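Local atomic coordinates of periplasmic beta-glucosidase (Pseudomonas aeruginosa, PDB entry 6R5T), a protein that probably hydrolyses terminal, non-reducing beta-D-glucosyl residues with release of beta-D-glucose, as a family 3 glycoside hydrolase of the periplasm. Residues A[101-106]-A[154-159]; A[110-115]-A[349-354]; A[428-433]-A[497-502]. The protein carries 1 engineered substitution. One frame throughout, in Å; residues are numbered along the deposited sequence.

Contact 1 (A[101-106]-A[154-159]); sequences EVVARS and GVMVRA
Two helices of the N-terminal TIM-barrel domain pack here through two valines, two alanines and a methionine. The segments 101-106 and 154-159 run in the same general sense, with 39° between their axes and a closest approach of 8.5 Å. The apolar contacts come in two groups. In the first, Val-103 sends CG1, anti to its backbone N, to meet Met-156 SD at 3.5 Å. The Met-156 chain, bent at chi2 and chi3, crosses Val-103 at about a right angle, and its sulphur, not its methyl end, meets the valine. In the second, Ala-104 CB lies 3.8 Å from Val-155 CG1 and 4.2 Å from Ala-159 CB. Here the helices come closest, and Ala-159 CB also rests 3.6 Å from Ala-104 O.

Ser-106 OG turns back on its own helix and donates to Val-103 O at 2.7 Å, in the carbonyl plane on a lone pair. Ala-159 O is hydrogen-bonded to Arg-108 NE, further along helix 100-116.

Met-156 also packs on Pro-125 and Phe-142. The far side of helix 100-116 is covered by helix 352-362, where Arg-105 forms a salt bridge with Glu-357. Helices 100-116 and 146-161 flank strand 121-122 in chain order.

Contact 2 (A[110-115]-A[349-354]); sequences SALEAS and RLHRQA
A His-carboxylate hydrogen bond ties helix 100-116 of the TIM barrel to the start of helix 352-362. That second helix leads directly into strand 364-368 of the mixed sheet in the C-terminal domain. His-351 stands at its N-cap position, right before the first turn. The contact thus lies where the barrel and the following domain are joined, away from the annotated sites.

Glu-113 and His-351 reach toward each other tip to tip. The Glu-113 chain is extended beyond CG, with chi2 at -173°, and this carries the carboxylate from the helix to the ring. ND1 of His-351 donates to Glu-113 OE2 over 2.7 Å. The bond is nearly straight, at 169°. OE2 lies in the ring plane, at the edge, and accepts through its anti lone pair. The carboxylate is turned 45° from the ring. ND1 carries the proton in this bond, which is compatible with either a neutral or a charged ring; the nearby carboxylate would tend to favour the charged form.

Other partners hold the carboxylate in place. Glu-113 OE2 is hydrogen-bonded to Thr-86 OG1, and OE1 to Arg-85 N. The same Thr-86 hydroxyl is hydrogen-bonded to His-351 N, so one threonine positions both residues. Arg-349 turns its guanidinium to Asp-117 in a salt bridge, while its carbonyl oxygen is hydrogen-bonded to Arg-85 NH1.

Leu-112 supplies the apolar part. Its CG is anti to the backbone N, and the side chain crosses that of His-351 at about a right angle. Ile-109, one turn earlier on the same helix, also touches His-351. The leucine reaches the far part of the imidazole: Leu-112 CD2 lies 3.7 Å from His-351 CE1 and 4.0 Å from His-351 NE2.

Contact 3 (A[428-433]-A[497-502]); sequences KGANVS and ASQRRL
Two side chains from the first turn of helix 497-508 grip successive carbonyl groups of the loop 428-433. Ser-498 OG donates to Asn-431 O at 2.8 Å. The hydroxyl sits between its backbone N and carbonyl carbon, and it meets the acceptor 32° above the carbonyl plane. One residue further along each segment, Gln-499 NE2 donates to Val-432 O, also at 2.8 Å. The N-H...O angle is 156°. This acceptor is met in its carbonyl plane, on a lone pair, and the oxygen lies close to the plane of the glutamine amide.

Beside these bonds the Ala-430 methyl packs on the helix backbone, with CB 3.6 Å from Ser-498 O. One turn on from Ser-498, Leu-502 spreads both branches against the loop. Leu-502 CD1 lies 3.8 Å from Gly-429 CA. Leu-502 CD2 makes the apolar contact, 4.3 Å from Ala-430 CB. Gly-429 has a positive phi of 88°, and its CA packs directly against both leucine methyls.

The next shell fixes the two segments. Gln-499 OE1 is hydrogen-bonded to Gly-478 N, at the end of strand 472-478, so both ends of the amide are used and its orientation is set. On the loop, Asn-431 OD1 is hydrogen-bonded to Asp-452 N, and Lys-428 NZ to Glu-450 O. Helix 456-468 packs on Asn-431 and Leu-502. Within the family 3 C-terminal domain, a mixed sheet flanked by helices, the contact therefore joins the loop after edge strand 423-427 to the helix before strand 513-518.

The contact is buried, and the donors are uncharged side chains that satisfy loop carbonyls. Across the two segments the polar link is thus made of neutral hydrogen bonds; the charged Lys-428 makes its bond to Glu-450 O outside them.

In the fold
Contacts 1 and 2 share helix 100-116 of the TIM barrel, and their centres are 14 Å apart. Contact 1 uses its earlier part, against helix 146-161; contact 2 uses its later part, against the start of helix 352-362. Arg-105 links them, its NH2 packing 3.5 Å from Ala-354 CA. Their segments alternate along the chain. Contact 3 follows both in sequence and lies within the C-terminal domain, with its centre 37 Å from that of contact 1 and 35 Å from that of contact 2. One helix thus joins barrel packing to the interdomain link, while contact 3 belongs to the internal build of the second domain.

Contact 1 (A[101-106]-A[154-159])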
loop_
_atom_site.group_PDB
_atom_site.type_symbol
_atom_site.label_atom_id
_atom_site.label_comp_id
_atom_site.label_asym_id
_atom_site.label_seq_id
_atom_site.Cartn_x
_atom_site.Cartn_y
_atom_site.Cartn_z
ATOM N N GLU A 101 8.798 -19.356 25.686
ATOM C CA GLU A 101 9.648 -19.321 26.907
ATOM C C GLU A 101 10.877 -18.432 26.720
ATOM O O GLU A 101 11.315 -17.790 27.707
ATOM C CB GLU A 101 10.087 -20.720 27.334
ATOM C CG GLU A 101 8.893 -21.539 27.789
ATOM C CD GLU A 101 9.196 -22.618 28.817
ATOM O OE1 GLU A 101 10.330 -23.188 28.797
ATOM O OE2 GLU A 101 8.290 -22.891 29.640
ATOM N N VAL A 102 11.437 -18.356 25.530
ATOM C CA VAL A 102 12.597 -17.463 25.297
ATOM C C VAL A 102 12.109 -16.020 25.403
ATOM O O VAL A 102 12.783 -15.144 26.013
ATOM C CB VAL A 102 13.172 -17.771 23.905
ATOM C CG1 VAL A 102 14.195 -16.746 23.476
ATOM C CG2 VAL A 102 13.750 -19.162 23.908
ATOM N N VAL A 103 10.987 -15.737 24.753
ATOM C CA VAL A 103 10.433 -14.374 24.785
ATOM C C VAL A 103 10.109 -14.008 26.235
ATOM O O VAL A 103 10.495 -12.880 26.650
ATOM C CB VAL A 103 9.222 -14.237 23.849
ATOM C CG1 VAL A 103 8.629 -12.845 23.962
ATOM C CG2 VAL A 103 9.655 -14.546 22.427
ATOM N N ALA A 104 9.478 -14.908 26.986
ATOM C CA ALA A 104 9.151 -14.644 28.408
ATOM C C ALA A 104 10.431 -14.325 29.176
ATOM O O ALA A 104 10.446 -13.432 30.029
ATOM C CB ALA A 104 8.425 -15.803 29.045
ATOM N N ARG A 105 11.500 -15.069 28.925
ATOM C CA ARG A 105 12.743 -14.849 29.689
ATOM C C ARG A 105 13.254 -13.435 29.450
ATOM O O ARG A 105 13.712 -12.771 30.376
ATOM C CB ARG A 105 13.747 -15.919 29.302
ATOM C CG ARG A 105 15.035 -15.834 30.088
ATOM C CD ARG A 105 15.897 -17.010 29.713
ATOM N NE ARG A 105 17.112 -17.070 30.494
ATOM C CZ ARG A 105 18.175 -17.788 30.171
ATOM N NH1 ARG A 105 18.162 -18.510 29.057
ATOM N NH2 ARG A 105 19.219 -17.776 30.977
ATOM N N SER A 106 13.204 -12.970 28.211
ATOM C CA SER A 106 13.721 -11.626 27.873
ATOM C C SER A 106 12.891 -10.593 28.642
ATOM O O SER A 106 13.477 -9.648 29.190
ATOM C CB SER A 106 13.730 -11.344 26.343
ATOM O OG SER A 106 12.423 -11.161 25.853
ATOM N N GLY A 154 0.523 -11.635 24.848
ATOM C CA GLY A 154 0.093 -12.145 26.163
ATOM C C GLY A 154 1.287 -12.623 26.975
ATOM O O GLY A 154 1.382 -12.327 28.171
ATOM N N VAL A 155 2.230 -13.312 26.366
ATOM C CA VAL A 155 3.452 -13.793 27.072
ATOM C C VAL A 155 4.251 -12.636 27.670
ATOM O O VAL A 155 4.682 -12.686 28.833
ATOM C CB VAL A 155 4.321 -14.614 26.092
ATOM C CG1 VAL A 155 5.704 -14.843 26.628
ATOM C CG2 VAL A 155 3.642 -15.912 25.760
ATOM N N MET A 156 4.455 -11.573 26.914
ATOM C CA MET A 156 5.219 -10.410 27.353
ATOM C C MET A 156 4.503 -9.761 28.544
ATOM O O MET A 156 5.161 -9.465 29.539
ATOM C CB MET A 156 5.298 -9.369 26.241
ATOM C CG MET A 156 6.163 -9.788 25.041
ATOM S SD MET A 156 7.911 -9.694 25.363
ATOM C CE MET A 156 8.195 -7.969 25.729
ATOM N N VAL A 157 3.212 -9.560 28.435
ATOM C CA VAL A 157 2.465 -8.942 29.561
ATOM C C VAL A 157 2.609 -9.787 30.834
ATOM O O VAL A 157 2.906 -9.245 31.910
ATOM C CB VAL A 157 1.004 -8.757 29.191
ATOM C CG1 VAL A 157 0.171 -8.363 30.387
ATOM C CG2 VAL A 157 0.887 -7.709 28.089
ATOM N N ARG A 158 2.373 -11.078 30.733
ATOM C CA ARG A 158 2.463 -11.970 31.920
ATOM C C ARG A 158 3.860 -11.962 32.499
ATOM O O ARG A 158 4.017 -11.970 33.772
ATOM C CB ARG A 158 1.945 -13.351 31.566
ATOM C CG ARG A 158 0.445 -13.381 31.312
ATOM C CD ARG A 158 -0.071 -14.801 31.174
ATOM N NE ARG A 158 0.455 -15.462 29.999
ATOM C CZ ARG A 158 -0.097 -15.474 28.777
ATOM N NH1 ARG A 158 -1.245 -14.864 28.518
ATOM N NH2 ARG A 158 0.529 -16.120 27.813
ATOM N N ALA A 159 4.891 -11.959 31.657
ATOM C CA ALA A 159 6.282 -11.992 32.124
ATOM C C ALA A 159 6.643 -10.697 32.836
ATOM O O ALA A 159 7.357 -10.737 33.864
ATOM C CB ALA A 159 7.179 -12.310 30.963
#

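Contact 2 (A[110-115]-A[349-354])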
loop_
_atom_site.group_PDB
_atom_site.type_symbol
_atom_site.label_atom_id
_atom_site.label_comp_id
_atom_site.label_asym_id
_atom_site.label_seq_id
_atom_site.Cartn_x
_atom_site.Cartn_y
_atom_site.Cartn_z
ATOM N N SER A 110 14.081 -8.191 31.711
ATOM C CA SER A 110 13.906 -6.737 31.489
ATOM C C SER A 110 13.185 -6.120 32.708
ATOM O O SER A 110 13.539 -5.069 33.172
ATOM C CB SER A 110 13.065 -6.478 30.242
ATOM O OG SER A 110 13.736 -6.905 29.058
ATOM N N ALA A 111 12.132 -6.772 33.149
ATOM C CA ALA A 111 11.300 -6.270 34.272
ATOM C C ALA A 111 12.129 -6.293 35.559
ATOM O O ALA A 111 12.080 -5.317 36.321
ATOM C CB ALA A 111 10.078 -7.113 34.421
ATOM N N LEU A 112 12.853 -7.366 35.773
ATOM C CA LEU A 112 13.759 -7.518 36.959
ATOM C C LEU A 112 14.729 -6.346 36.965
ATOM O O LEU A 112 14.885 -5.638 37.992
ATOM C CB LEU A 112 14.513 -8.852 36.834
ATOM C CG LEU A 112 15.443 -9.217 37.987
ATOM C CD1 LEU A 112 15.729 -10.728 37.974
ATOM C CD2 LEU A 112 16.737 -8.434 37.892
ATOM N N GLU A 113 15.404 -6.079 35.841
ATOM C CA GLU A 113 16.406 -5.005 35.783
ATOM C C GLU A 113 15.774 -3.605 35.889
ATOM O O GLU A 113 16.347 -2.718 36.517
ATOM C CB GLU A 113 17.251 -5.081 34.519
ATOM C CG GLU A 113 18.164 -6.296 34.460
ATOM C CD GLU A 113 19.085 -6.240 33.285
ATOM O OE1 GLU A 113 18.857 -5.362 32.354
ATOM O OE2 GLU A 113 20.052 -7.037 33.263
ATOM N N ALA A 114 14.601 -3.380 35.289
ATOM C CA ALA A 114 13.990 -2.044 35.298
ATOM C C ALA A 114 13.467 -1.728 36.719
ATOM O O ALA A 114 13.741 -0.625 37.220
ATOM C CB ALA A 114 12.903 -1.985 34.240
ATOM N N SER A 115 12.796 -2.699 37.324
ATOM C CA SER A 115 12.251 -2.560 38.708
ATOM C C SER A 115 13.442 -2.458 39.678
ATOM O O SER A 115 13.347 -1.671 40.663
ATOM C CB SER A 115 11.302 -3.685 39.030
ATOM O OG SER A 115 11.963 -4.969 39.019
ATOM N N ARG A 349 25.341 -6.471 37.770
ATOM C CA ARG A 349 23.874 -6.237 37.707
ATOM C C ARG A 349 23.350 -6.632 36.310
ATOM O O ARG A 349 22.118 -6.558 36.079
ATOM C CB ARG A 349 23.579 -4.755 37.981
ATOM C CG ARG A 349 24.034 -4.310 39.366
ATOM C CD ARG A 349 23.574 -2.922 39.684
ATOM N NE ARG A 349 22.173 -2.908 40.062
ATOM C CZ ARG A 349 21.203 -2.138 39.534
ATOM N NH1 ARG A 349 21.422 -1.337 38.516
ATOM N NH2 ARG A 349 19.983 -2.187 40.038
ATOM N N LEU A 350 24.242 -7.012 35.392
ATOM C CA LEU A 350 23.798 -7.505 34.054
ATOM C C LEU A 350 23.407 -8.974 34.105
ATOM O O LEU A 350 23.602 -9.703 35.142
ATOM C CB LEU A 350 24.889 -7.276 33.032
ATOM C CG LEU A 350 25.274 -5.833 32.745
ATOM C CD1 LEU A 350 26.429 -5.805 31.785
ATOM C CD2 LEU A 350 24.120 -5.017 32.166
ATOM N N HIS A 351 22.788 -9.421 33.021
ATOM C CA HIS A 351 22.310 -10.797 32.844
ATOM C C HIS A 351 22.842 -11.300 31.508
ATOM O O HIS A 351 22.016 -11.625 30.610
ATOM C CB HIS A 351 20.795 -10.899 32.985
ATOM C CG HIS A 351 20.312 -10.568 34.351
ATOM N ND1 HIS A 351 20.121 -9.267 34.772
ATOM C CD2 HIS A 351 20.077 -11.371 35.415
ATOM C CE1 HIS A 351 19.788 -9.277 36.062
ATOM N NE2 HIS A 351 19.767 -10.561 36.485
ATOM N N ARG A 352 24.171 -11.391 31.393
ATOM C CA ARG A 352 24.778 -11.728 30.081
ATOM C C ARG A 352 24.441 -13.154 29.681
ATOM O O ARG A 352 24.284 -13.374 28.484
ATOM C CB ARG A 352 26.280 -11.496 30.054
ATOM C CG ARG A 352 26.684 -10.039 30.175
ATOM C CD ARG A 352 28.166 -9.910 30.092
ATOM N NE ARG A 352 28.644 -8.552 30.198
ATOM C CZ ARG A 352 28.693 -7.676 29.211
ATOM N NH1 ARG A 352 28.267 -8.027 28.014
ATOM N NH2 ARG A 352 29.138 -6.450 29.387
ATOM N N GLN A 353 24.386 -14.117 30.604
ATOM C CA GLN A 353 24.085 -15.491 30.182
ATOM C C GLN A 353 22.688 -15.511 29.540
ATOM O O GLN A 353 22.541 -16.148 28.495
ATOM C CB GLN A 353 24.119 -16.487 31.340
ATOM C CG GLN A 353 23.793 -17.889 30.846
ATOM C CD GLN A 353 23.697 -18.968 31.901
ATOM O OE1 GLN A 353 23.568 -20.158 31.582
ATOM N NE2 GLN A 353 23.717 -18.562 33.159
ATOM N N ALA A 354 21.698 -14.842 30.110
ATOM C CA ALA A 354 20.334 -14.847 29.528
ATOM C C ALA A 354 20.392 -14.165 28.156
ATOM O O ALA A 354 19.777 -14.700 27.199
ATOM C CB ALA A 354 19.319 -14.163 30.412
#

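Contact 3 (A[428-433]-A[497-502])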
loop_
_atom_site.group_PDB
_atom_site.type_symbol
_atom_site.label_atom_id
_atom_site.label_comp_id
_atom_site.label_asym_id
_atom_site.label_seq_id
_atom_site.Cartn_x
_atom_site.Cartn_y
_atom_site.Cartn_z
ATOM N N LYS A 428 37.228 -2.115 7.713
ATOM C CA LYS A 428 35.863 -1.565 7.706
ATOM C C LYS A 428 35.207 -1.780 6.346
ATOM O O LYS A 428 33.961 -2.085 6.316
ATOM C CB LYS A 428 35.879 -0.091 8.056
ATOM C CG LYS A 428 34.500 0.425 8.378
ATOM C CD LYS A 428 34.507 1.794 8.862
ATOM C CE LYS A 428 33.095 2.275 9.067
ATOM N NZ LYS A 428 33.085 3.427 9.978
ATOM N N GLY A 429 35.910 -1.528 5.233
ATOM C CA GLY A 429 35.364 -1.862 3.908
ATOM C C GLY A 429 34.518 -0.793 3.278
ATOM O O GLY A 429 34.678 -0.510 2.117
ATOM N N ALA A 430 33.560 -0.242 4.037
ATOM C CA ALA A 430 32.680 0.815 3.569
ATOM C C ALA A 430 32.104 1.477 4.813
ATOM O O ALA A 430 32.000 0.838 5.818
ATOM C CB ALA A 430 31.580 0.264 2.703
ATOM N N ASN A 431 31.663 2.702 4.648
ATOM C CA ASN A 431 30.793 3.329 5.648
ATOM C C ASN A 431 29.392 2.717 5.492
ATOM O O ASN A 431 29.089 2.103 4.441
ATOM C CB ASN A 431 30.780 4.844 5.449
ATOM C CG ASN A 431 32.037 5.497 5.983
ATOM O OD1 ASN A 431 32.523 5.146 7.052
ATOM N ND2 ASN A 431 32.512 6.442 5.198
ATOM N N VAL A 432 28.545 2.897 6.494
ATOM C CA VAL A 432 27.191 2.272 6.476
ATOM C C VAL A 432 26.418 2.763 5.259
ATOM O O VAL A 432 25.573 2.037 4.704
ATOM C CB VAL A 432 26.399 2.490 7.768
ATOM C CG1 VAL A 432 27.040 1.850 8.960
ATOM C CG2 VAL A 432 26.108 3.919 8.074
ATOM N N SER A 433 26.654 4.004 4.843
ATOM C CA SER A 433 26.091 4.589 3.618
ATOM C C SER A 433 27.179 5.391 2.915
ATOM O O SER A 433 28.004 5.970 3.589
ATOM C CB SER A 433 24.880 5.443 3.899
ATOM O OG SER A 433 24.311 5.958 2.687
ATOM N N ALA A 497 23.964 0.811 -0.684
ATOM C CA ALA A 497 24.765 0.700 -1.915
ATOM C C ALA A 497 26.265 0.648 -1.609
ATOM O O ALA A 497 26.980 -0.107 -2.288
ATOM C CB ALA A 497 24.456 1.839 -2.848
ATOM N N SER A 498 26.745 1.425 -0.650
ATOM C CA SER A 498 28.209 1.450 -0.359
ATOM C C SER A 498 28.635 0.039 0.040
ATOM O O SER A 498 29.763 -0.425 -0.310
ATOM C CB SER A 498 28.590 2.428 0.693
ATOM O OG SER A 498 27.837 2.168 1.887
ATOM N N GLN A 499 27.788 -0.639 0.813
ATOM C CA GLN A 499 28.084 -1.998 1.282
ATOM C C GLN A 499 27.884 -3.035 0.161
ATOM O O GLN A 499 28.568 -4.061 0.182
ATOM C CB GLN A 499 27.259 -2.276 2.520
ATOM C CG GLN A 499 27.615 -1.390 3.704
ATOM C CD GLN A 499 26.676 -1.694 4.844
ATOM O OE1 GLN A 499 26.708 -2.834 5.313
ATOM N NE2 GLN A 499 25.839 -0.736 5.254
ATOM N N ARG A 500 26.900 -2.852 -0.725
ATOM C CA ARG A 500 26.719 -3.828 -1.842
ATOM C C ARG A 500 27.912 -3.724 -2.791
ATOM O O ARG A 500 28.344 -4.767 -3.302
ATOM C CB ARG A 500 25.420 -3.582 -2.611
ATOM C CG ARG A 500 24.209 -3.898 -1.766
ATOM C CD ARG A 500 22.870 -3.924 -2.500
ATOM N NE ARG A 500 22.472 -2.577 -2.734
ATOM C CZ ARG A 500 22.601 -1.940 -3.884
ATOM N NH1 ARG A 500 23.026 -2.602 -4.944
ATOM N NH2 ARG A 500 22.237 -0.676 -3.975
ATOM N N ARG A 501 28.468 -2.529 -2.958
ATOM C CA ARG A 501 29.695 -2.372 -3.788
ATOM C C ARG A 501 30.817 -3.191 -3.145
ATOM O O ARG A 501 31.576 -3.899 -3.874
ATOM C CB ARG A 501 30.045 -0.889 -3.850
ATOM C CG ARG A 501 31.209 -0.599 -4.779
ATOM C CD ARG A 501 31.389 0.908 -4.831
ATOM N NE ARG A 501 32.532 1.216 -5.682
ATOM C CZ ARG A 501 33.164 2.390 -5.703
ATOM N NH1 ARG A 501 32.817 3.356 -4.872
ATOM N NH2 ARG A 501 34.198 2.552 -6.510
ATOM N N LEU A 502 30.967 -3.089 -1.836
ATOM C CA LEU A 502 31.944 -3.883 -1.037
ATOM C C LEU A 502 31.729 -5.379 -1.279
ATOM O O LEU A 502 32.683 -6.145 -1.554
ATOM C CB LEU A 502 31.831 -3.494 0.449
ATOM C CG LEU A 502 32.593 -4.349 1.443
ATOM C CD1 LEU A 502 34.089 -4.203 1.200
ATOM C CD2 LEU A 502 32.214 -3.950 2.855
#